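Long-range contacts in gluconokinase (Sinorhizobium meliloti, PDB 3T61), which probably phosphorylates D-gluconate with ATP, yielding 6-phospho-D-gluconate and ADP: residues A[22-27]-A[112-117]; A[116-121]-A[150-155]; A[158-163]-A[170-175]. All coordinates share one frame; numbering follows the deposited sequence.

Contact 1 of 3, residues A[22-27]-A[112-117]; sequences VVMGVS and LAFVFL
Val22 lies alongside Phe114, the two side chains pointing the same way on one face of the sheet, with Val22 CB 3.6 Å from Phe114 CD1. With CG1 anti to its backbone N (chi1 171°), Val22 turns that methyl onto CD1 and CE1 of the ring and leaves CG2 to meet CD1 of Leu112. This is the tight end of the contact. Strands 22-24 and 113-117 run parallel here, and Val22 is gripped twice: its N gives a nearly straight bond to Ala113 O, and its O takes one from Val115 N, each 2.8 Å long. Met24 N then bonds to Val115 O.

Selenomethionine Met24 continues that face. Its chain, bent at chi3, crosses that of Phe114 at about a right angle, and Met24 SE lies obliquely 4.8 Å from the centroid of the Phe114 ring, a Met-aromatic contact, while CE reaches Phe116 CD1. On the other face Val23 CG1 packs on Leu117 CD1 at 3.7 Å, and helix 166-187 covers Val115 and Leu117.

Toward Gly25 the pairing slackens. Leu117 N still bonds to Met24 O, but at 3.2 Å and from well above the carbonyl plane, and beyond it the chains part enough for a water to bridge Val26 N and Leu117 O. A side chain at Gly25 would run into Leu117 O and its own preceding carbonyl. Strand 21-24 leading through Gly25 toward Lys31 fits the start of a P-loop (Walker A), on the central parallel sheet of a P-loop kinase fold.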
ATOM      1  N   VAL A  22      -5.945  -1.632 -19.515  1.00 28.38           N
ATOM      2  CA  VAL A  22      -5.555  -2.084 -18.190  1.00 26.87           C
ATOM      3  C   VAL A  22      -4.350  -3.021 -18.351  1.00 27.27           C
ATOM      4  O   VAL A  22      -4.419  -3.993 -19.108  1.00 27.36           O
ATOM      5  CB  VAL A  22      -6.669  -2.881 -17.483  1.00 26.91           C
ATOM      6  CG1 VAL A  22      -6.105  -3.518 -16.200  1.00 26.80           C
ATOM      7  CG2 VAL A  22      -7.850  -1.970 -17.136  1.00 28.87           C
ATOM      8  N   VAL A  23      -3.242  -2.724 -17.674  1.00 24.77           N
ATOM      9  CA  VAL A  23      -2.074  -3.606 -17.729  1.00 23.20           C
ATOM     10  C   VAL A  23      -2.181  -4.421 -16.444  1.00 23.39           C
ATOM     11  O   VAL A  23      -2.056  -3.876 -15.350  1.00 24.30           O
ATOM     12  CB  VAL A  23      -0.739  -2.810 -17.761  1.00 24.27           C
ATOM     13  CG1 VAL A  23       0.449  -3.772 -17.948  1.00 21.35           C
ATOM     14  CG2 VAL A  23      -0.770  -1.793 -18.903  1.00 23.65           C
HETATM   15  N   MSE A  24      -2.444  -5.719 -16.593  1.00 22.24           N
HETATM   16  CA  MSE A  24      -2.630  -6.629 -15.468  1.00 21.88           C
HETATM   17  C   MSE A  24      -1.491  -7.630 -15.288  1.00 23.84           C
HETATM   18  O   MSE A  24      -0.515  -7.627 -16.036  1.00 22.49           O
HETATM   19  CB  MSE A  24      -3.948  -7.395 -15.635  1.00 22.41           C
HETATM   20  CG  MSE A  24      -3.918  -8.352 -16.824  1.00 22.08           C
HETATM   21 SE   MSE A  24      -5.498  -9.390 -17.008  1.00 33.05          SE
HETATM   22  CE  MSE A  24      -5.108 -10.629 -15.588  1.00 21.40           C
ATOM     23  N   GLY A  25      -1.637  -8.493 -14.287  1.00 22.84           N
ATOM     24  CA  GLY A  25      -0.611  -9.473 -13.994  1.00 25.08           C
ATOM     25  C   GLY A  25      -0.298  -9.414 -12.507  1.00 26.01           C
ATOM     26  O   GLY A  25      -0.595  -8.398 -11.862  1.00 22.21           O
ATOM     27  N   VAL A  26       0.294 -10.481 -11.964  1.00 24.57           N
ATOM     28  CA  VAL A  26       0.615 -10.546 -10.536  1.00 24.61           C
ATOM     29  C   VAL A  26       1.588  -9.467 -10.095  1.00 26.70           C
ATOM     30  O   VAL A  26       2.239  -8.820 -10.920  1.00 25.20           O
ATOM     31  CB  VAL A  26       1.212 -11.925 -10.116  1.00 24.57           C
ATOM     32  CG1 VAL A  26       0.211 -13.042 -10.404  1.00 24.19           C
ATOM     33  CG2 VAL A  26       2.542 -12.170 -10.838  1.00 21.99           C
ATOM     34  N   SER A  27       1.681  -9.281  -8.782  1.00 27.12           N
ATOM     35  CA  SER A  27       2.571  -8.281  -8.214  1.00 30.54           C
ATOM     36  C   SER A  27       4.002  -8.584  -8.636  1.00 30.06           C
ATOM     37  O   SER A  27       4.430  -9.738  -8.598  1.00 27.80           O
ATOM     38  CB  SER A  27       2.463  -8.285  -6.689  1.00 31.84           C
ATOM     39  OG  SER A  27       2.669  -6.971  -6.178  1.00 38.95           O
ATOM     40  N   LEU A 112     -12.825  -1.868 -23.556  1.00 41.42           N
ATOM     41  CA  LEU A 112     -11.674  -2.032 -22.666  1.00 39.52           C
ATOM     42  C   LEU A 112     -10.675  -3.123 -23.089  1.00 38.38           C
ATOM     43  O   LEU A 112     -11.056  -4.272 -23.321  1.00 38.58           O
ATOM     44  CB  LEU A 112     -12.160  -2.317 -21.237  1.00 37.72           C
ATOM     45  CG  LEU A 112     -11.083  -2.420 -20.150  1.00 37.75           C
ATOM     46  CD1 LEU A 112     -10.377  -1.078 -20.022  1.00 34.76           C
ATOM     47  CD2 LEU A 112     -11.707  -2.851 -18.815  1.00 32.75           C
ATOM     48  N   ALA A 113      -9.399  -2.750 -23.166  1.00 36.73           N
ATOM     49  CA  ALA A 113      -8.326  -3.677 -23.531  1.00 36.47           C
ATOM     50  C   ALA A 113      -7.437  -4.021 -22.335  1.00 34.87           C
ATOM     51  O   ALA A 113      -7.131  -3.165 -21.497  1.00 33.61           O
ATOM     52  CB  ALA A 113      -7.471  -3.082 -24.647  1.00 36.49           C
ATOM     53  N   PHE A 114      -7.020  -5.280 -22.270  1.00 33.89           N
ATOM     54  CA  PHE A 114      -6.158  -5.768 -21.203  1.00 32.96           C
ATOM     55  C   PHE A 114      -4.825  -6.263 -21.769  1.00 32.72           C
ATOM     56  O   PHE A 114      -4.804  -6.969 -22.777  1.00 32.00           O
ATOM     57  CB  PHE A 114      -6.823  -6.941 -20.483  1.00 33.19           C
ATOM     58  CG  PHE A 114      -7.872  -6.546 -19.479  1.00 33.65           C
ATOM     59  CD1 PHE A 114      -7.522  -6.274 -18.158  1.00 31.87           C
ATOM     60  CD2 PHE A 114      -9.215  -6.495 -19.841  1.00 31.97           C
ATOM     61  CE1 PHE A 114      -8.497  -5.971 -17.202  1.00 33.72           C
ATOM     62  CE2 PHE A 114     -10.201  -6.191 -18.895  1.00 33.44           C
ATOM     63  CZ  PHE A 114      -9.839  -5.928 -17.571  1.00 32.02           C
ATOM     64  N   VAL A 115      -3.728  -5.885 -21.118  1.00 30.55           N
ATOM     65  CA  VAL A 115      -2.381  -6.333 -21.479  1.00 30.47           C
ATOM     66  C   VAL A 115      -1.968  -7.223 -20.279  1.00 29.89           C
ATOM     67  O   VAL A 115      -1.783  -6.735 -19.161  1.00 29.38           O
ATOM     68  CB  VAL A 115      -1.413  -5.126 -21.657  1.00 30.13           C
ATOM     69  CG1 VAL A 115       0.026  -5.602 -21.781  1.00 28.73           C
ATOM     70  CG2 VAL A 115      -1.792  -4.337 -22.916  1.00 28.37           C
ATOM     71  N   PHE A 116      -1.889  -8.532 -20.519  1.00 28.97           N
ATOM     72  CA  PHE A 116      -1.543  -9.521 -19.495  1.00 27.64           C
ATOM     73  C   PHE A 116      -0.047  -9.858 -19.462  1.00 28.76           C
ATOM     74  O   PHE A 116       0.462 -10.556 -20.338  1.00 27.48           O
ATOM     75  CB  PHE A 116      -2.374 -10.795 -19.725  1.00 27.14           C
ATOM     76  CG  PHE A 116      -2.010 -11.957 -18.821  1.00 25.37           C
ATOM     77  CD1 PHE A 116      -1.762 -11.755 -17.461  1.00 25.33           C
ATOM     78  CD2 PHE A 116      -1.945 -13.260 -19.331  1.00 24.15           C
ATOM     79  CE1 PHE A 116      -1.462 -12.829 -16.617  1.00 26.27           C
ATOM     80  CE2 PHE A 116      -1.644 -14.349 -18.497  1.00 24.29           C
ATOM     81  CZ  PHE A 116      -1.399 -14.135 -17.135  1.00 24.88           C
ATOM     82  N   LEU A 117       0.650  -9.342 -18.451  1.00 28.00           N
ATOM     83  CA  LEU A 117       2.077  -9.604 -18.283  1.00 26.40           C
ATOM     84  C   LEU A 117       2.170 -10.893 -17.482  1.00 25.62           C
ATOM     85  O   LEU A 117       1.597 -10.985 -16.406  1.00 24.37           O
ATOM     86  CB  LEU A 117       2.740  -8.469 -17.507  1.00 23.64           C
ATOM     87  CG  LEU A 117       2.635  -7.077 -18.123  1.00 26.57           C
ATOM     88  CD1 LEU A 117       3.275  -6.074 -17.178  1.00 22.68           C
ATOM     89  CD2 LEU A 117       3.293  -7.048 -19.523  1.00 24.65           C
TER
HETATM   90  O   HOH W   1       0.989 -12.425 -14.039  1.00 22.52           O

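Contact 2 of 3, residues A[116-121]-A[150-155]; sequences FLHGSE and DPRGEV
Pro151 sets the CG-CD side of its ring against one face of Phe116, and the apolar part of the contact is almost wholly this pair. Pro151 CD sits over the middle of the Phe116 ring, 3.6 Å from its centroid and 12° off the normal, a CH-pi contact, while Pro151 CG presses on Phe116 CG at 3.4 Å. The opposite face of the ring is covered by CB of His118. A chi1 of 174° swings the Phe116 ring off the strand toward the loop. Replacing Phe116 by an alanine would probably open a gap between Pro151 and His118 CB and leave Pro151 without the ring face it packs on.

The polar part is built by the loop itself. Asp150 OD1 accepts from Arg152 N, an Asx turn, and its syn lone pair also takes Arg152 NE at 3.1 Å; the carboxylate lies at the edge of the guanidinium, in its plane, and Arg152 NH2 completes the salt bridge at OD2, though modelled doubtfully short. Held this way, the guanidinium passes the Phe116 ring with NE near its edge and sets Arg152 NH1 over one face of the His118 ring, 3.5 Å from His118 CE1, the two planes 51° apart.

The backbone part is a type II turn, Glu154 N bonding to Pro151 O, with Gly153 at angles that suit glycine. Glu154 pairs with Arg98, Arg101 and Arg105. The arrangement is an Asx turn running into a type II turn, a loop packed by its proline on strand 113-118, next to the outermost strand of the parallel sheet.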
ATOM      1  N   PHE A 116      -1.889  -8.532 -20.519  1.00 28.97           N
ATOM      2  CA  PHE A 116      -1.543  -9.521 -19.495  1.00 27.64           C
ATOM      3  C   PHE A 116      -0.047  -9.858 -19.462  1.00 28.76           C
ATOM      4  O   PHE A 116       0.462 -10.556 -20.338  1.00 27.48           O
ATOM      5  CB  PHE A 116      -2.374 -10.795 -19.725  1.00 27.14           C
ATOM      6  CG  PHE A 116      -2.010 -11.957 -18.821  1.00 25.37           C
ATOM      7  CD1 PHE A 116      -1.762 -11.755 -17.461  1.00 25.33           C
ATOM      8  CD2 PHE A 116      -1.945 -13.260 -19.331  1.00 24.15           C
ATOM      9  CE1 PHE A 116      -1.462 -12.829 -16.617  1.00 26.27           C
ATOM     10  CE2 PHE A 116      -1.644 -14.349 -18.497  1.00 24.29           C
ATOM     11  CZ  PHE A 116      -1.399 -14.135 -17.135  1.00 24.88           C
ATOM     12  N   LEU A 117       0.650  -9.342 -18.451  1.00 28.00           N
ATOM     13  CA  LEU A 117       2.077  -9.604 -18.283  1.00 26.40           C
ATOM     14  C   LEU A 117       2.170 -10.893 -17.482  1.00 25.62           C
ATOM     15  O   LEU A 117       1.597 -10.985 -16.406  1.00 24.37           O
ATOM     16  CB  LEU A 117       2.740  -8.469 -17.507  1.00 23.64           C
ATOM     17  CG  LEU A 117       2.635  -7.077 -18.123  1.00 26.57           C
ATOM     18  CD1 LEU A 117       3.275  -6.074 -17.178  1.00 22.68           C
ATOM     19  CD2 LEU A 117       3.293  -7.048 -19.523  1.00 24.65           C
ATOM     20  N   HIS A 118       2.904 -11.877 -17.994  1.00 25.07           N
ATOM     21  CA  HIS A 118       2.999 -13.157 -17.312  1.00 27.91           C
ATOM     22  C   HIS A 118       4.360 -13.868 -17.416  1.00 29.55           C
ATOM     23  O   HIS A 118       5.139 -13.674 -18.363  1.00 26.44           O
ATOM     24  CB  HIS A 118       1.911 -14.081 -17.854  1.00 26.76           C
ATOM     25  CG  HIS A 118       2.121 -14.462 -19.285  1.00 27.07           C
ATOM     26  ND1 HIS A 118       2.702 -15.656 -19.657  1.00 27.54           N
ATOM     27  CD2 HIS A 118       1.912 -13.772 -20.433  1.00 26.89           C
ATOM     28  CE1 HIS A 118       2.841 -15.685 -20.971  1.00 29.73           C
ATOM     29  NE2 HIS A 118       2.372 -14.554 -21.468  1.00 29.37           N
ATOM     30  N   GLY A 119       4.613 -14.712 -16.423  1.00 29.92           N
ATOM     31  CA  GLY A 119       5.842 -15.476 -16.370  1.00 32.59           C
ATOM     32  C   GLY A 119       5.674 -16.475 -15.250  1.00 32.83           C
ATOM     33  O   GLY A 119       4.723 -16.371 -14.471  1.00 30.28           O
ATOM     34  N   SER A 120       6.578 -17.443 -15.170  1.00 31.45           N
ATOM     35  CA  SER A 120       6.519 -18.456 -14.124  1.00 33.30           C
ATOM     36  C   SER A 120       7.020 -17.843 -12.832  1.00 31.48           C
ATOM     37  O   SER A 120       7.660 -16.796 -12.842  1.00 29.41           O
ATOM     38  CB  SER A 120       7.411 -19.647 -14.482  1.00 32.02           C
ATOM     39  OG  SER A 120       8.768 -19.228 -14.547  1.00 34.08           O
ATOM     40  N   GLU A 121       6.739 -18.511 -11.722  1.00 34.60           N
ATOM     41  CA  GLU A 121       7.180 -18.024 -10.423  1.00 37.73           C
ATOM     42  C   GLU A 121       8.673 -17.730 -10.424  1.00 36.71           C
ATOM     43  O   GLU A 121       9.115 -16.693  -9.919  1.00 36.27           O
ATOM     44  CB  GLU A 121       6.885 -19.056  -9.330  1.00 40.68           C
ATOM     45  CG  GLU A 121       7.281 -18.561  -7.945  1.00 46.22           C
ATOM     46  CD  GLU A 121       7.044 -19.575  -6.848  1.00 50.06           C
ATOM     47  OE1 GLU A 121       5.899 -20.058  -6.700  1.00 51.68           O
ATOM     48  OE2 GLU A 121       8.011 -19.879  -6.121  1.00 53.52           O
ATOM     49  N   ASP A 150      -6.075 -17.152 -15.483  1.00 36.92           N
ATOM     50  CA  ASP A 150      -5.587 -16.792 -16.811  1.00 36.84           C
ATOM     51  C   ASP A 150      -6.637 -16.127 -17.691  1.00 35.50           C
ATOM     52  O   ASP A 150      -7.687 -16.705 -17.975  1.00 34.83           O
ATOM     53  CB  ASP A 150      -5.026 -18.023 -17.525  1.00 39.74           C
ATOM     54  CG  ASP A 150      -4.137 -17.650 -18.695  1.00 42.10           C
ATOM     55  OD1 ASP A 150      -4.620 -16.969 -19.622  1.00 39.61           O
ATOM     56  OD2 ASP A 150      -2.948 -18.029 -18.681  1.00 47.02           O
ATOM     57  N   PRO A 151      -6.356 -14.895 -18.144  1.00 34.79           N
ATOM     58  CA  PRO A 151      -7.275 -14.130 -18.996  1.00 34.76           C
ATOM     59  C   PRO A 151      -7.254 -14.477 -20.479  1.00 34.68           C
ATOM     60  O   PRO A 151      -8.158 -14.096 -21.213  1.00 35.30           O
ATOM     61  CB  PRO A 151      -6.835 -12.697 -18.757  1.00 32.66           C
ATOM     62  CG  PRO A 151      -5.336 -12.857 -18.665  1.00 34.57           C
ATOM     63  CD  PRO A 151      -5.184 -14.080 -17.773  1.00 33.17           C
ATOM     64  N   ARG A 152      -6.226 -15.189 -20.923  1.00 35.08           N
ATOM     65  CA  ARG A 152      -6.120 -15.541 -22.330  1.00 37.11           C
ATOM     66  C   ARG A 152      -7.392 -16.181 -22.860  1.00 37.17           C
ATOM     67  O   ARG A 152      -7.975 -17.071 -22.239  1.00 36.59           O
ATOM     68  CB  ARG A 152      -4.894 -16.430 -22.560  1.00 36.55           C
ATOM     69  CG  ARG A 152      -3.620 -15.592 -22.570  1.00 38.36           C
ATOM     70  CD  ARG A 152      -2.350 -16.399 -22.614  1.00 39.28           C
ATOM     71  NE  ARG A 152      -2.126 -17.149 -21.385  1.00 40.54           N
ATOM     72  CZ  ARG A 152      -0.959 -17.693 -21.057  1.00 42.11           C
ATOM     73  NH1 ARG A 152       0.083 -17.561 -21.873  1.00 42.80           N
ATOM     74  NH2 ARG A 152      -0.834 -18.369 -19.923  1.00 41.08           N
ATOM     75  N   GLY A 153      -7.835 -15.694 -24.008  1.00 38.18           N
ATOM     76  CA  GLY A 153      -9.060 -16.208 -24.585  1.00 40.49           C
ATOM     77  C   GLY A 153     -10.137 -15.150 -24.444  1.00 41.04           C
ATOM     78  O   GLY A 153     -10.949 -14.960 -25.349  1.00 42.25           O
ATOM     79  N   GLU A 154     -10.136 -14.455 -23.307  1.00 39.44           N
ATOM     80  CA  GLU A 154     -11.109 -13.398 -23.056  1.00 37.60           C
ATOM     81  C   GLU A 154     -10.935 -12.320 -24.118  1.00 37.05           C
ATOM     82  O   GLU A 154      -9.874 -12.207 -24.730  1.00 35.06           O
ATOM     83  CB  GLU A 154     -10.916 -12.819 -21.645  1.00 35.95           C
ATOM     84  CG  GLU A 154     -11.330 -13.789 -20.538  1.00 34.39           C
ATOM     85  CD  GLU A 154     -10.919 -13.335 -19.148  1.00 34.14           C
ATOM     86  OE1 GLU A 154     -10.798 -12.112 -18.929  1.00 34.02           O
ATOM     87  OE2 GLU A 154     -10.734 -14.205 -18.267  1.00 32.80           O
ATOM     88  N   VAL A 155     -11.981 -11.528 -24.331  1.00 37.87           N
ATOM     89  CA  VAL A 155     -11.967 -10.479 -25.342  1.00 37.93           C
ATOM     90  C   VAL A 155     -10.931  -9.379 -25.167  1.00 37.45           C
ATOM     91  O   VAL A 155     -10.543  -9.047 -24.052  1.00 37.23           O
ATOM     92  CB  VAL A 155     -13.363  -9.820 -25.460  1.00 39.81           C
ATOM     93  CG1 VAL A 155     -14.376 -10.854 -25.905  1.00 38.75           C
ATOM     94  CG2 VAL A 155     -13.778  -9.205 -24.118  1.00 39.40           C
TER

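Contact 3 of 3, residues A[158-163]-A[170-175]; sequences VAVDVA and VREALA
Val160 faces helix 170-175 with both methyls, and each finds a different part of it. Val160 CG2 comes down on Ala173, 4.1 Å from Ala173 CA and 4.2 Å from Ala173 CB. Val160 CG1 instead meets the end of Glu172, 3.8 Å from Glu172 OE1, the two side chains crossing at a slant. The fork is set by a chi1 of -174°, which puts CG1 on the far side of CB from the backbone N and CG2 opposite the carbonyl carbon, spreading the two methyls over successive residues of the helix.

Glu172 points its CB toward the strand, and the chain, extended beyond CG, carries OE1 to Val160 CG1. Glu172 OE2 forms a salt bridge with Arg171 NH2 at 3.4 Å and has a weak hydrogen bond from Gln164, while Arg171 also pairs with Glu168. The charge therefore sits at the margin of an otherwise apolar interface.

Val158, two residues back on the same side of the strand, also points at the helix, but more loosely: Val158 CG1 is 4.2 Å from Ala173 O. Ala159 between them turns away, toward Phe116 and Arg152. Ala173 is small enough to let the helix backbone come near the strand, the axes approaching to 8.3 Å, and its methyl also touches Val115 and Ile38. At the last residue of the strand, Asp161 OD1 accepts from Ala163 N with its anti lone pair, an Asx turn that begins the connection to the helix.

Strand and helix run nearly antiparallel, at 165°. This is the beta-alpha unit at the C-terminal end of the fold, an edge strand of the parallel sheet followed directly by the helix that packs along its face, as in three-layer alpha/beta P-loop kinases.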
ATOM      1  N   VAL A 158      -4.317  -8.941 -24.727  1.00 33.35           N
ATOM      2  CA  VAL A 158      -3.004  -9.176 -25.306  1.00 31.99           C
ATOM      3  C   VAL A 158      -2.101  -9.714 -24.190  1.00 32.95           C
ATOM      4  O   VAL A 158      -1.945  -9.078 -23.138  1.00 31.42           O
ATOM      5  CB  VAL A 158      -2.403  -7.867 -25.860  1.00 31.43           C
ATOM      6  CG1 VAL A 158      -1.045  -8.124 -26.496  1.00 30.35           C
ATOM      7  CG2 VAL A 158      -3.350  -7.259 -26.869  1.00 32.89           C
ATOM      8  N   ALA A 159      -1.529 -10.896 -24.409  1.00 31.46           N
ATOM      9  CA  ALA A 159      -0.652 -11.517 -23.421  1.00 31.97           C
ATOM     10  C   ALA A 159       0.794 -11.351 -23.844  1.00 31.98           C
ATOM     11  O   ALA A 159       1.126 -11.517 -25.022  1.00 33.78           O
ATOM     12  CB  ALA A 159      -0.989 -13.006 -23.265  1.00 28.23           C
ATOM     13  N   VAL A 160       1.654 -11.011 -22.888  1.00 29.58           N
ATOM     14  CA  VAL A 160       3.075 -10.826 -23.180  1.00 28.86           C
ATOM     15  C   VAL A 160       3.912 -11.464 -22.079  1.00 28.19           C
ATOM     16  O   VAL A 160       3.693 -11.190 -20.897  1.00 25.32           O
ATOM     17  CB  VAL A 160       3.443  -9.337 -23.278  1.00 28.63           C
ATOM     18  CG1 VAL A 160       4.899  -9.191 -23.731  1.00 29.43           C
ATOM     19  CG2 VAL A 160       2.510  -8.631 -24.245  1.00 26.89           C
ATOM     20  N   ASP A 161       4.857 -12.321 -22.469  1.00 25.52           N
ATOM     21  CA  ASP A 161       5.723 -12.994 -21.502  1.00 25.34           C
ATOM     22  C   ASP A 161       6.780 -11.989 -21.059  1.00 24.47           C
ATOM     23  O   ASP A 161       7.243 -11.187 -21.855  1.00 23.86           O
ATOM     24  CB  ASP A 161       6.389 -14.219 -22.141  1.00 24.99           C
ATOM     25  CG  ASP A 161       6.909 -15.199 -21.111  1.00 22.13           C
ATOM     26  OD1 ASP A 161       7.911 -14.888 -20.441  1.00 22.84           O
ATOM     27  OD2 ASP A 161       6.302 -16.277 -20.959  1.00 22.76           O
ATOM     28  N   VAL A 162       7.161 -12.028 -19.789  1.00 25.99           N
ATOM     29  CA  VAL A 162       8.131 -11.063 -19.275  1.00 27.07           C
ATOM     30  C   VAL A 162       9.606 -11.473 -19.330  1.00 27.93           C
ATOM     31  O   VAL A 162      10.486 -10.674 -18.997  1.00 25.72           O
ATOM     32  CB  VAL A 162       7.783 -10.671 -17.817  1.00 25.89           C
ATOM     33  CG1 VAL A 162       6.377 -10.120 -17.758  1.00 25.45           C
ATOM     34  CG2 VAL A 162       7.934 -11.870 -16.913  1.00 24.09           C
ATOM     35  N   ALA A 163       9.882 -12.701 -19.763  1.00 29.12           N
ATOM     36  CA  ALA A 163      11.262 -13.180 -19.832  1.00 30.05           C
ATOM     37  C   ALA A 163      11.991 -12.615 -21.050  1.00 30.14           C
ATOM     38  O   ALA A 163      12.617 -13.350 -21.803  1.00 31.38           O
ATOM     39  CB  ALA A 163      11.284 -14.702 -19.860  1.00 28.72           C
ATOM     40  N   VAL A 170       7.135  -3.944 -24.256  1.00 29.22           N
ATOM     41  CA  VAL A 170       6.303  -2.807 -24.629  1.00 30.51           C
ATOM     42  C   VAL A 170       5.948  -2.806 -26.117  1.00 32.36           C
ATOM     43  O   VAL A 170       4.780  -2.621 -26.485  1.00 31.50           O
ATOM     44  CB  VAL A 170       7.000  -1.491 -24.247  1.00 29.62           C
ATOM     45  CG1 VAL A 170       6.265  -0.314 -24.838  1.00 27.62           C
ATOM     46  CG2 VAL A 170       7.069  -1.381 -22.724  1.00 28.52           C
ATOM     47  N   ARG A 171       6.949  -3.027 -26.967  1.00 32.61           N
ATOM     48  CA  ARG A 171       6.728  -3.061 -28.411  1.00 33.33           C
ATOM     49  C   ARG A 171       5.688  -4.122 -28.737  1.00 32.53           C
ATOM     50  O   ARG A 171       4.798  -3.890 -29.556  1.00 33.40           O
ATOM     51  CB  ARG A 171       8.030  -3.369 -29.158  1.00 34.70           C
ATOM     52  CG  ARG A 171       7.863  -3.489 -30.671  1.00 37.04           C
ATOM     53  CD  ARG A 171       9.150  -3.974 -31.340  1.00 38.16           C
ATOM     54  NE  ARG A 171       9.601  -5.248 -30.784  1.00 37.79           N
ATOM     55  CZ  ARG A 171       9.037  -6.427 -31.032  1.00 37.56           C
ATOM     56  NH1 ARG A 171       7.991  -6.511 -31.842  1.00 35.89           N
ATOM     57  NH2 ARG A 171       9.506  -7.522 -30.442  1.00 36.23           N
ATOM     58  N   GLU A 172       5.787  -5.281 -28.088  1.00 30.64           N
ATOM     59  CA  GLU A 172       4.831  -6.359 -28.328  1.00 30.82           C
ATOM     60  C   GLU A 172       3.426  -6.039 -27.808  1.00 30.58           C
ATOM     61  O   GLU A 172       2.426  -6.376 -28.447  1.00 31.46           O
ATOM     62  CB  GLU A 172       5.338  -7.668 -27.711  1.00 29.41           C
ATOM     63  CG  GLU A 172       6.558  -8.238 -28.427  1.00 29.24           C
ATOM     64  CD  GLU A 172       7.327  -9.229 -27.589  1.00 26.31           C
ATOM     65  OE1 GLU A 172       6.689 -10.091 -26.957  1.00 26.51           O
ATOM     66  OE2 GLU A 172       8.577  -9.154 -27.572  1.00 28.16           O
ATOM     67  N   ALA A 173       3.342  -5.396 -26.648  1.00 30.49           N
ATOM     68  CA  ALA A 173       2.039  -5.045 -26.082  1.00 28.79           C
ATOM     69  C   ALA A 173       1.342  -4.060 -27.027  1.00 27.01           C
ATOM     70  O   ALA A 173       0.154  -4.187 -27.300  1.00 25.45           O
ATOM     71  CB  ALA A 173       2.219  -4.421 -24.697  1.00 26.27           C
ATOM     72  N   LEU A 174       2.104  -3.097 -27.535  1.00 28.01           N
ATOM     73  CA  LEU A 174       1.578  -2.093 -28.443  1.00 29.66           C
ATOM     74  C   LEU A 174       1.152  -2.710 -29.770  1.00 31.98           C
ATOM     75  O   LEU A 174       0.141  -2.306 -30.354  1.00 33.07           O
ATOM     76  CB  LEU A 174       2.624  -0.991 -28.658  1.00 30.13           C
ATOM     77  CG  LEU A 174       2.835  -0.051 -27.459  1.00 32.44           C
ATOM     78  CD1 LEU A 174       3.982   0.930 -27.730  1.00 32.12           C
ATOM     79  CD2 LEU A 174       1.538   0.714 -27.188  1.00 31.90           C
ATOM     80  N   ALA A 175       1.908  -3.697 -30.246  1.00 33.41           N
ATOM     81  CA  ALA A 175       1.559  -4.352 -31.502  1.00 34.02           C
ATOM     82  C   ALA A 175       0.261  -5.122 -31.288  1.00 33.12           C
ATOM     83  O   ALA A 175      -0.611  -5.133 -32.155  1.00 34.31           O
ATOM     84  CB  ALA A 175       2.680  -5.304 -31.952  1.00 31.96           C
TER

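How the contacts relate
Contact 1 is the core of the three, two neighbouring strands near the centre of the chain, joined by backbone bonds and lined by apolar side chains. Contact 2 takes the C-terminal end of strand 113-118 and covers it with a loop, so a CH-pi contact and a salt bridge within the loop appear where it nears the surface. Contact 3 lies on the edge strand, which probably bonds to strand 113-118 through Phe116 N and Val158 O, and is held by plain packing of valines on a helix. Phe116 belongs to contacts 1 and 2, where Met24 CE also touches Pro151; Ala173 of contact 3 packs on Val115, on the sheet's other face.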